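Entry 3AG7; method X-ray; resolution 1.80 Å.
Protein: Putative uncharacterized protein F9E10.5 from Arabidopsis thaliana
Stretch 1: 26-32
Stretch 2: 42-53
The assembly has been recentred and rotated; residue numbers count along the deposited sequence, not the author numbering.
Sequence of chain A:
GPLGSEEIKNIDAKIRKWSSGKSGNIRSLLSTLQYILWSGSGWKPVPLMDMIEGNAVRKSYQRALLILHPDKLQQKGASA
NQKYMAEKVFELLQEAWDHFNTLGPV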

ATOM      1  N   ILE A  26      -1.464  -3.076  10.058  1.00  9.69           N
ATOM      2  CA  ILE A  26      -1.535  -3.646   8.705  1.00 10.13           C
ATOM      3  C   ILE A  26      -2.973  -3.649   8.215  1.00 10.08           C
ATOM      4  O   ILE A  26      -3.237  -3.438   7.025  1.00  7.83           O
ATOM      5  CB  ILE A  26      -0.921  -5.078   8.622  1.00  9.49           C
ATOM      6  CG1 ILE A  26      -0.754  -5.572   7.171  1.00 12.18           C
ATOM      7  CG2 ILE A  26      -1.824  -6.097   9.354  1.00 10.15           C
ATOM      8  CD1 ILE A  26       0.032  -4.656   6.238  1.00 13.51           C
ATOM      9  N   ARG A  27      -3.909  -3.890   9.120  1.00 10.22           N
ATOM     10  CA  ARG A  27      -5.310  -3.891   8.704  1.00 10.06           C
ATOM     11  C   ARG A  27      -5.794  -2.490   8.337  1.00 11.04           C
ATOM     12  O   ARG A  27      -6.616  -2.311   7.421  1.00 11.00           O
ATOM     13  CB  ARG A  27      -6.171  -4.453   9.823  1.00  9.02           C
ATOM     14  CG  ARG A  27      -5.945  -5.918  10.052  1.00  8.95           C
ATOM     15  CD  ARG A  27      -6.769  -6.347  11.258  1.00  8.49           C
ATOM     16  NE  ARG A  27      -6.617  -7.773  11.564  1.00 10.20           N
ATOM     17  CZ  ARG A  27      -5.738  -8.260  12.434  1.00 12.48           C
ATOM     18  NH1 ARG A  27      -4.833  -7.463  13.002  1.00 11.77           N
ATOM     19  NH2 ARG A  27      -5.709  -9.568  12.697  1.00 15.73           N
ATOM     20  N   SER A  28      -5.327  -1.481   9.070  1.00  9.95           N
ATOM     21  CA  SER A  28      -5.721  -0.086   8.741  1.00  9.73           C
ATOM     22  C   SER A  28      -5.293   0.307   7.319  1.00 10.09           C
ATOM     23  O   SER A  28      -6.052   0.976   6.590  1.00 10.34           O
ATOM     24  CB  SER A  28      -5.102   0.905   9.733  1.00 11.47           C
ATOM     25  OG  SER A  28      -5.651   0.763  11.049  1.00 10.38           O
ATOM     26  N   LEU A  29      -4.085  -0.104   6.947  1.00 11.50           N
ATOM     27  CA  LEU A  29      -3.560   0.158   5.584  1.00  9.30           C
ATOM     28  C   LEU A  29      -4.263  -0.720   4.555  1.00  8.75           C
ATOM     29  O   LEU A  29      -4.784  -0.205   3.573  1.00  9.87           O
ATOM     30  CB  LEU A  29      -2.063  -0.095   5.518  1.00  9.53           C
ATOM     31  CG  LEU A  29      -1.208   0.758   6.472  1.00 11.33           C
ATOM     32  CD1 LEU A  29       0.239   0.249   6.442  1.00 11.71           C
ATOM     33  CD2 LEU A  29      -1.296   2.294   6.154  1.00 10.23           C
ATOM     34  N   LEU A  30      -4.318  -2.026   4.794  1.00  9.14           N
ATOM     35  CA  LEU A  30      -4.936  -2.956   3.812  1.00  7.57           C
ATOM     36  C   LEU A  30      -6.430  -2.646   3.518  1.00  9.31           C
ATOM     37  O   LEU A  30      -6.861  -2.710   2.360  1.00  9.51           O
ATOM     38  CB  LEU A  30      -4.804  -4.425   4.242  1.00 10.35           C
ATOM     39  CG  LEU A  30      -3.394  -5.027   4.279  1.00  9.13           C
ATOM     40  CD1 LEU A  30      -3.427  -6.432   4.982  1.00 11.82           C
ATOM     41  CD2 LEU A  30      -2.809  -5.088   2.854  1.00 14.42           C
ATOM     42  N   SER A  31      -7.185  -2.328   4.559  1.00  8.78           N
ATOM     43  CA  SER A  31      -8.616  -2.060   4.469  1.00 10.53           C
ATOM     44  C   SER A  31      -8.926  -0.709   3.776  1.00 11.15           C
ATOM     45  O   SER A  31     -10.103  -0.397   3.507  1.00 10.63           O
ATOM     46  CB  SER A  31      -9.287  -2.108   5.860  1.00  9.17           C
ATOM     47  OG  SER A  31      -8.846  -1.028   6.648  1.00 10.65           O
ATOM     48  N   THR A  32      -7.897   0.088   3.523  1.00  8.33           N
ATOM     49  CA  THR A  32      -8.075   1.415   2.909  1.00  9.79           C
ATOM     50  C   THR A  32      -7.188   1.673   1.667  1.00 10.80           C
ATOM     51  O   THR A  32      -7.150   2.796   1.158  1.00 11.12           O
ATOM     52  CB  THR A  32      -7.820   2.577   3.906  1.00 10.64           C
ATOM     53  OG1 THR A  32      -6.451   2.551   4.380  1.00 12.60           O
ATOM     54  CG2 THR A  32      -8.824   2.534   5.061  1.00 12.80           C
ATOM     55  N   GLY A  42      -5.516  -3.115  -9.790  1.00 22.93           N
ATOM     56  CA  GLY A  42      -5.886  -4.483  -9.549  1.00 22.12           C
ATOM     57  C   GLY A  42      -6.334  -4.771  -8.114  1.00 22.34           C
ATOM     58  O   GLY A  42      -6.753  -5.894  -7.798  1.00 20.60           O
ATOM     59  N   TRP A  43      -6.242  -3.778  -7.233  1.00 21.30           N
ATOM     60  CA  TRP A  43      -6.636  -3.990  -5.826  1.00 19.94           C
ATOM     61  C   TRP A  43      -8.156  -4.141  -5.685  1.00 20.28           C
ATOM     62  O   TRP A  43      -8.914  -3.266  -6.080  1.00 21.77           O
ATOM     63  CB  TRP A  43      -6.133  -2.843  -4.923  1.00 19.93           C
ATOM     64  CG  TRP A  43      -6.484  -3.061  -3.471  1.00 14.74           C
ATOM     65  CD1 TRP A  43      -7.471  -2.415  -2.740  1.00 13.72           C
ATOM     66  CD2 TRP A  43      -5.940  -4.062  -2.600  1.00 13.54           C
ATOM     67  NE1 TRP A  43      -7.528  -2.934  -1.468  1.00 10.35           N
ATOM     68  CE2 TRP A  43      -6.629  -3.968  -1.370  1.00 12.48           C
ATOM     69  CE3 TRP A  43      -4.961  -5.057  -2.748  1.00 13.71           C
ATOM     70  CZ2 TRP A  43      -6.312  -4.781  -0.272  1.00 14.10           C
ATOM     71  CZ3 TRP A  43      -4.686  -5.895  -1.660  1.00 11.55           C
ATOM     72  CH2 TRP A  43      -5.334  -5.719  -0.434  1.00 13.95           C
ATOM     73  N   LYS A  44      -8.597  -5.211  -5.054  1.00 18.42           N
ATOM     74  CA  LYS A  44      -9.999  -5.333  -4.693  1.00 19.95           C
ATOM     75  C   LYS A  44     -10.183  -4.944  -3.225  1.00 18.31           C
ATOM     76  O   LYS A  44      -9.432  -5.379  -2.388  1.00 16.30           O
ATOM     77  CB  LYS A  44     -10.494  -6.751  -4.983  1.00 20.31           C
ATOM     78  CG  LYS A  44     -10.732  -6.971  -6.491  1.00 27.87           C
ATOM     79  CD  LYS A  44     -10.867  -8.439  -6.880  1.00 32.89           C
ATOM     80  CE  LYS A  44     -10.425  -8.649  -8.342  1.00 38.70           C
ATOM     81  NZ  LYS A  44     -11.378  -9.475  -9.169  1.00 40.49           N
ATOM     82  N   PRO A  45     -11.147  -4.057  -2.927  1.00 18.85           N
ATOM     83  CA  PRO A  45     -11.394  -3.644  -1.547  1.00 15.83           C
ATOM     84  C   PRO A  45     -11.654  -4.801  -0.606  1.00 16.10           C
ATOM     85  O   PRO A  45     -12.349  -5.767  -0.973  1.00 13.97           O
ATOM     86  CB  PRO A  45     -12.638  -2.733  -1.651  1.00 16.97           C
ATOM     87  CG  PRO A  45     -13.205  -2.981  -2.957  1.00 20.69           C
ATOM     88  CD  PRO A  45     -12.076  -3.411  -3.865  1.00 19.09           C
ATOM     89  N   VAL A  46     -11.147  -4.675   0.620  1.00 12.84           N
ATOM     90  CA  VAL A  46     -11.261  -5.754   1.602  1.00 14.73           C
ATOM     91  C   VAL A  46     -11.658  -5.084   2.917  1.00 14.76           C
ATOM     92  O   VAL A  46     -10.882  -4.302   3.432  1.00 15.34           O
ATOM     93  CB  VAL A  46      -9.907  -6.597   1.809  1.00 14.64           C
ATOM     94  CG1 VAL A  46     -10.174  -7.799   2.731  1.00 12.77           C
ATOM     95  CG2 VAL A  46      -9.270  -7.078   0.498  1.00 20.21           C
ATOM     96  N   PRO A  47     -12.873  -5.363   3.448  1.00 13.36           N
ATOM     97  CA  PRO A  47     -13.392  -4.752   4.680  1.00 14.28           C
ATOM     98  C   PRO A  47     -12.702  -5.354   5.899  1.00 14.22           C
ATOM     99  O   PRO A  47     -12.116  -6.432   5.784  1.00 13.96           O
ATOM    100  CB  PRO A  47     -14.867  -5.166   4.673  1.00 14.40           C
ATOM    101  CG  PRO A  47     -14.883  -6.452   3.891  1.00 14.73           C
ATOM    102  CD  PRO A  47     -13.811  -6.348   2.872  1.00 14.93           C
ATOM    103  N   LEU A  48     -12.743  -4.684   7.044  1.00 13.14           N
ATOM    104  CA  LEU A  48     -12.090  -5.218   8.237  1.00 12.05           C
ATOM    105  C   LEU A  48     -12.581  -6.646   8.563  1.00 12.45           C
ATOM    106  O   LEU A  48     -11.810  -7.472   9.030  1.00 12.14           O
ATOM    107  CB  LEU A  48     -12.317  -4.294   9.433  1.00 11.83           C
ATOM    108  CG  LEU A  48     -11.585  -2.930   9.496  1.00 11.68           C
ATOM    109  CD1 LEU A  48     -12.090  -2.038  10.651  1.00 14.38           C
ATOM    110  CD2 LEU A  48     -10.028  -3.102   9.601  1.00 12.87           C
ATOM    111  N   MET A  49     -13.857  -6.933   8.298  1.00 12.04           N
ATOM    112  CA  MET A  49     -14.416  -8.204   8.676  1.00 12.99           C
ATOM    113  C   MET A  49     -13.861  -9.358   7.855  1.00 12.29           C
ATOM    114  O   MET A  49     -14.027 -10.502   8.258  1.00 13.39           O
ATOM    115  CB  MET A  49     -15.943  -8.148   8.591  1.00 14.53           C
ATOM    116  CG  MET A  49     -16.523  -7.300   9.750  1.00 15.03           C
ATOM    117  SD  MET A  49     -16.528  -8.188  11.339  1.00 17.51           S
ATOM    118  CE  MET A  49     -17.816  -9.381  11.064  1.00 16.09           C
ATOM    119  N   ASP A  50     -13.213  -9.057   6.724  1.00 11.85           N
ATOM    120  CA  ASP A  50     -12.593 -10.084   5.900  1.00 11.19           C
ATOM    121  C   ASP A  50     -11.086 -10.226   6.137  1.00 11.47           C
ATOM    122  O   ASP A  50     -10.399 -10.949   5.415  1.00 12.35           O
ATOM    123  CB  ASP A  50     -12.844  -9.841   4.407  1.00 13.96           C
ATOM    124  CG  ASP A  50     -14.286 -10.052   3.998  1.00 17.53           C
ATOM    125  OD1 ASP A  50     -15.066 -10.670   4.755  1.00 17.24           O
ATOM    126  OD2 ASP A  50     -14.611  -9.623   2.876  1.00 17.77           O
ATOM    127  N   MET A  51     -10.579  -9.574   7.174  1.00 11.55           N
ATOM    128  CA  MET A  51      -9.150  -9.650   7.504  1.00 11.83           C
ATOM    129  C   MET A  51      -8.977  -9.757   9.014  1.00 13.55           C
ATOM    130  O   MET A  51      -8.203  -9.006   9.642  1.00 12.96           O
ATOM    131  CB  MET A  51      -8.379  -8.453   6.906  1.00 10.80           C
ATOM    132  CG  MET A  51      -8.875  -7.085   7.369  1.00 12.25           C
ATOM    133  SD  MET A  51      -7.883  -5.710   6.713  1.00 16.92           S
ATOM    134  CE  MET A  51      -8.253  -5.808   4.978  1.00 15.29           C
ATOM    135  N   ILE A  52      -9.766 -10.661   9.599  1.00 12.23           N
ATOM    136  CA  ILE A  52      -9.800 -10.855  11.063  1.00 13.75           C
ATOM    137  C   ILE A  52      -8.740 -11.887  11.469  1.00 13.24           C
ATOM    138  O   ILE A  52      -7.768 -11.559  12.187  1.00 13.86           O
ATOM    139  CB  ILE A  52     -11.213 -11.338  11.540  1.00 15.04           C
ATOM    140  CG1 ILE A  52     -12.290 -10.256  11.272  1.00 16.06           C
ATOM    141  CG2 ILE A  52     -11.153 -11.676  13.025  1.00 14.39           C
ATOM    142  CD1 ILE A  52     -12.089  -8.929  12.046  1.00 15.95           C
ATOM    143  N   GLU A  53      -8.873 -13.112  10.959  1.00 13.61           N
ATOM    144  CA  GLU A  53      -7.963 -14.172  11.368  1.00 13.62           C
ATOM    145  C   GLU A  53      -6.629 -14.015  10.669  1.00 14.35           C
ATOM    146  O   GLU A  53      -6.541 -13.344   9.628  1.00 13.91           O
ATOM    147  CB  GLU A  53      -8.541 -15.574  11.146  1.00 13.39           C
ATOM    148  CG  GLU A  53      -8.543 -16.080   9.706  1.00 12.03           C
ATOM    149  CD  GLU A  53      -9.717 -15.573   8.902  1.00 19.91           C
ATOM    150  OE1 GLU A  53      -9.903 -16.077   7.758  1.00 21.03           O
ATOM    151  OE2 GLU A  53     -10.455 -14.683   9.402  1.00 20.44           O
TER
HETATM  152  O   HOH W   1      -9.117  -2.514   0.891  1.00 10.19           O

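A short helical stretch and the residues after it pack against an irregular loop through a small, mixed contact, built from an arginine bonded to two backbone carbonyls, a methionine packed on the helix and a bridging water. Together the two stretches bury 406 Å², counting both sides.

Arg27 makes the direct polar link. Its CA-to-CB bond points toward the loop, and with chi2 and chi3 both trans the side chain reaches out extended to consecutive carbonyls: NE donates to Met51 O at 2.8 Å and NH2 donates to Ile52 O at 2.9 Å. Both oxygens lie near the guanidinium plane, at its edge, where the N-H bonds point. Arginine suits this place because it offers two donors on one rigid group, set to engage neighbouring peptide oxygens, while its aliphatic part remains free for packing: CB lies 3.8 Å from SD of Met51 and 4.1 Å from CD2 of Leu48.

Met51 is buried and fills the space against the helix. Its CA-to-CB bond points toward stretch 1, and its p, t, p conformation brings the terminal methyl to Leu30 and Ser31, where CE lies 3.8 Å from CB of Leu30 and 3.9 Å from CB of Ser31. A long, unbranched, apolar chain can thus touch Arg27, Leu30 and Ser31 in succession. Leu48 closes the more exposed margin; its CA-to-CB bond runs sideways, but its end comes nearer, placing CD2 3.8 Å from Ser31 OG.

That hydroxyl is already satisfied within its own stretch, since Ser31 OG donates to Arg27 O at 2.7 Å. The small side chain of Ser31 turns its hydroxyl back to its own backbone, and the chains come close here; its CA and that of Val46 are 5.4 Å apart. Here Ser31 CA makes a CA-H...O contact with Val46 O at 3.4 Å, with an angle of 149° at the hydrogen.

At Val46 a water adds a second link. It donates to Leu30 O at 2.7 Å and accepts from Trp43 NE1 at 2.9 Å and from Val46 N at 3.0 Å, so one molecule ties Leu30 O to two donors of the loop. Tryptophan combines this indole N-H with a broad apolar surface: CH2 of Trp43 lies 4.2 Å from CD2 of buried Leu30, extending the apolar packing alongside the water bridge.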